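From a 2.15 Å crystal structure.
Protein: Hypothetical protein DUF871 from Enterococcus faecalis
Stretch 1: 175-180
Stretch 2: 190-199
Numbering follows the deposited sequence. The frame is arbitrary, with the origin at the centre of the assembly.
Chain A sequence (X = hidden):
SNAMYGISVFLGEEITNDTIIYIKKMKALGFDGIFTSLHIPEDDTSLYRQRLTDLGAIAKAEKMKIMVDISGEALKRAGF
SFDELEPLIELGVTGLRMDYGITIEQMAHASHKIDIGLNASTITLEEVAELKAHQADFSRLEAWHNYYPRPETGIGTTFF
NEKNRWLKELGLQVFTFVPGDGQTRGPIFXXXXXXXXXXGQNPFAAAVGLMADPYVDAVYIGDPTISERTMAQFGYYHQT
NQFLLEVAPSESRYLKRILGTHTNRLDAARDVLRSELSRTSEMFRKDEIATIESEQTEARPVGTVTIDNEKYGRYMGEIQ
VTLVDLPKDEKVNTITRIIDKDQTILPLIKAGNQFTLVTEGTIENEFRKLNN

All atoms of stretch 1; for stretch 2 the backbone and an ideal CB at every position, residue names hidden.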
# COMPACT_ATOMS: atom_id res chain seq x y z
N PHE A 175 -3.79 -6.29 -9.82
CA PHE A 175 -3.68 -4.96 -9.23
C PHE A 175 -4.81 -4.80 -8.20
O PHE A 175 -5.97 -5.19 -8.43
CB PHE A 175 -3.86 -3.88 -10.32
CG PHE A 175 -2.65 -3.63 -11.18
CD1 PHE A 175 -2.16 -4.61 -12.03
CD2 PHE A 175 -2.03 -2.38 -11.19
CE1 PHE A 175 -1.04 -4.36 -12.83
CE2 PHE A 175 -0.92 -2.11 -12.00
CZ PHE A 175 -0.41 -3.11 -12.81
N THR A 176 -4.47 -4.16 -7.09
CA THR A 176 -5.39 -4.01 -5.98
C THR A 176 -5.20 -2.63 -5.34
O THR A 176 -4.16 -1.98 -5.52
CB THR A 176 -5.12 -5.12 -4.93
OG1 THR A 176 -6.10 -5.03 -3.90
CG2 THR A 176 -3.74 -4.96 -4.30
N PHE A 177 -6.21 -2.18 -4.60
CA PHE A 177 -6.13 -0.92 -3.90
C PHE A 177 -5.95 -1.09 -2.39
O PHE A 177 -6.34 -2.11 -1.80
CB PHE A 177 -7.40 -0.08 -4.13
CG PHE A 177 -7.57 0.38 -5.55
CD1 PHE A 177 -6.93 1.53 -6.02
CD2 PHE A 177 -8.37 -0.34 -6.43
CE1 PHE A 177 -7.09 1.98 -7.33
CE2 PHE A 177 -8.58 0.10 -7.75
CZ PHE A 177 -7.91 1.25 -8.21
N VAL A 178 -5.39 -0.06 -1.75
CA VAL A 178 -5.52 0.10 -0.32
C VAL A 178 -6.12 1.49 -0.13
O VAL A 178 -5.96 2.35 -1.01
CB VAL A 178 -4.17 -0.05 0.44
CG1 VAL A 178 -3.64 -1.49 0.35
CG2 VAL A 178 -3.10 0.95 -0.06
N PRO A 179 -6.76 1.74 1.03
CA PRO A 179 -7.28 3.08 1.26
C PRO A 179 -6.15 4.06 1.60
O PRO A 179 -5.03 3.64 1.95
CB PRO A 179 -8.23 2.88 2.45
CG PRO A 179 -7.60 1.75 3.24
CD PRO A 179 -6.97 0.84 2.18
N GLY A 180 -6.43 5.35 1.47
CA GLY A 180 -5.51 6.37 1.97
C GLY A 180 -6.05 6.99 3.26
O GLY A 180 -7.23 6.79 3.61
N UNK A 190 -14.85 7.13 4.18
CA UNK A 190 -14.48 5.98 4.96
C UNK A 190 -13.32 5.21 4.30
O UNK A 190 -13.02 4.07 4.71
CB UNK A 190 -15.69 5.07 5.15
N UNK A 191 -12.70 5.80 3.29
CA UNK A 191 -11.52 5.18 2.65
C UNK A 191 -11.96 4.32 1.47
O UNK A 191 -13.12 3.94 1.40
CB UNK A 191 -10.73 4.33 3.65
N UNK A 192 -11.05 4.03 0.55
CA UNK A 192 -11.34 3.22 -0.63
C UNK A 192 -10.47 1.98 -0.64
O UNK A 192 -9.54 1.84 -1.46
CB UNK A 192 -11.13 4.03 -1.91
N UNK A 193 -10.79 1.04 0.27
CA UNK A 193 -10.03 -0.19 0.24
C UNK A 193 -10.61 -1.15 -0.79
O UNK A 193 -11.77 -1.03 -1.18
CB UNK A 193 -10.01 -0.84 1.63
N UNK A 194 -9.81 -2.11 -1.22
CA UNK A 194 -10.31 -3.32 -1.84
C UNK A 194 -10.78 -4.34 -0.77
O UNK A 194 -11.86 -4.86 -0.89
CB UNK A 194 -9.23 -3.93 -2.73
N UNK A 195 -9.93 -4.64 0.21
CA UNK A 195 -10.23 -5.66 1.19
C UNK A 195 -10.84 -4.98 2.39
O UNK A 195 -10.30 -3.98 2.87
CB UNK A 195 -8.98 -6.46 1.57
N UNK A 196 -11.96 -5.50 2.85
CA UNK A 196 -12.65 -4.88 3.99
C UNK A 196 -11.77 -4.85 5.25
O UNK A 196 -11.93 -3.96 6.06
CB UNK A 196 -13.95 -5.63 4.29
N UNK A 197 -10.90 -5.85 5.44
CA UNK A 197 -10.03 -5.85 6.63
C UNK A 197 -9.08 -4.64 6.65
O UNK A 197 -8.47 -4.34 7.67
CB UNK A 197 -9.22 -7.14 6.68
N UNK A 198 -8.94 -3.93 5.54
CA UNK A 198 -8.11 -2.75 5.52
C UNK A 198 -8.83 -1.46 5.88
O UNK A 198 -8.21 -0.41 5.92
CB UNK A 198 -7.48 -2.60 4.13
N UNK A 199 -10.13 -1.57 6.14
CA UNK A 199 -10.96 -0.41 6.41
C UNK A 199 -10.44 0.30 7.65
O UNK A 199 -10.38 -0.29 8.73
CB UNK A 199 -12.43 -0.81 6.59

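At 190 the CA-to-CB bond is directed away from stretch 1 with nothing of that stretch nearby, so the contact sets little limit on its side chain; the residue is Ala-190.

Position 191 is far more restrictive. Its phi/psi of 92/159° would jam a CB against the preceding carbonyl oxygen, and the ideal CB, directed toward stretch 1, lies 3.1 Å from Pro-179 CB. Both features call for glycine, and Gly-191 brings its CA to 4.0 Å from Pro-179 CB.

At 192 the bond runs sideways, and the ideal CB is 5.1 Å from Pro-179 CA, leaving room for many side chains. Leu-192 (chi1 m, chi2 t) leads its end away; its backbone makes the nearer approach, with N 3.6 Å from Pro-179 CB.

At 193, phi of -84° is compatible with proline but does not demand it. The ideal CB is 3.5 Å from Pro-179 CD, favouring a compact apolar group. Pro-193 supplies one, and its CB packs 3.7 Å from Pro-179 CD.

Position 194 points toward the strand, its ideal CB 3.5 Å from both Thr-176 OG1 and Phe-177 O. The backbone N of Phe-177 is a donor within reach, so a small side chain carrying an acceptor, such as serine, threonine or perhaps aspartate or asparagine, would suit. Thr-194 is found, with chi1 m; its OG1 accepts a hydrogen bond from Phe-177 N (3.0 Å, 153°) and lies at the edge of the Phe-177 ring, near its plane.

The CB at 195 goes sideways without meeting stretch 1, and various side chains could fit. In Leu-195 the side-chain end comes nearer, while its N donates to the O of water 1 at 2.9 Å. That water O in turn donates to Phe-177 O at 2.7 Å.

Positions 196 and 197 are out of reach, in a 3-10 segment, and stretch 1 does not discriminate there; they are Glu-196 and Lys-197.

Position 198 turns back, its ideal CB 4.0 Å from Pro-179 CD. An apolar side chain could cover the proline and Val-178, whereas a polar one could also serve the water bound to Phe-177 O. His-198 combines these roles: its ND1 hydrogen-bonds that water at 2.9 Å and lies 4.2 Å from Val-178 CG1.

Position 199 points away, leaving length and charge open. Arg-199 forms a salt bridge with Glu-196 (NH2 to OE1, 2.8 Å) and donates from NH1 to Ala-190 O at 3.1 Å, tying together the two ends of the stretch.

Stretch 2 (190-199) AGLPTLEKHR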
# COMPACT_ATOMS: atom_id res chain seq x y z
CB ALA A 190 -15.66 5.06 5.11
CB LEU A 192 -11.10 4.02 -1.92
CG LEU A 192 -11.91 5.33 -2.08
CD1 LEU A 192 -11.66 6.03 -3.41
CD2 LEU A 192 -13.40 5.15 -1.89
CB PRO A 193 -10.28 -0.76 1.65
CG PRO A 193 -11.71 -0.35 1.93
CD PRO A 193 -11.86 1.02 1.29
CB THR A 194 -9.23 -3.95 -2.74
OG1 THR A 194 -8.97 -3.08 -3.84
CG2 THR A 194 -9.64 -5.30 -3.27
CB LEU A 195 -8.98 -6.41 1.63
CG LEU A 195 -8.41 -7.40 0.58
CD1 LEU A 195 -6.91 -7.43 0.64
CD2 LEU A 195 -8.93 -8.80 0.74
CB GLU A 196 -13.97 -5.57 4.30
CG GLU A 196 -14.95 -4.73 5.21
CD GLU A 196 -15.19 -3.31 4.69
OE1 GLU A 196 -15.12 -3.07 3.44
OE2 GLU A 196 -15.43 -2.42 5.52
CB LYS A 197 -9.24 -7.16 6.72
CG LYS A 197 -8.20 -7.29 5.60
CD LYS A 197 -7.29 -8.53 5.83
CE LYS A 197 -6.37 -8.70 4.61
NZ LYS A 197 -5.51 -9.89 4.71
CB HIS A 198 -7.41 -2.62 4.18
CG HIS A 198 -6.34 -3.66 3.99
ND1 HIS A 198 -5.89 -4.04 2.74
CD2 HIS A 198 -5.65 -4.40 4.88
CE1 HIS A 198 -4.96 -4.97 2.88
NE2 HIS A 198 -4.80 -5.22 4.17
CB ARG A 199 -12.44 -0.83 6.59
CG ARG A 199 -13.41 0.30 7.03
CD ARG A 199 -14.00 1.05 5.85
NE ARG A 199 -14.52 0.17 4.80
CZ ARG A 199 -14.69 0.53 3.53
NH1 ARG A 199 -14.42 1.77 3.13
NH2 ARG A 199 -15.20 -0.35 2.68
O HOH W 1 -7.41 -3.18 0.46
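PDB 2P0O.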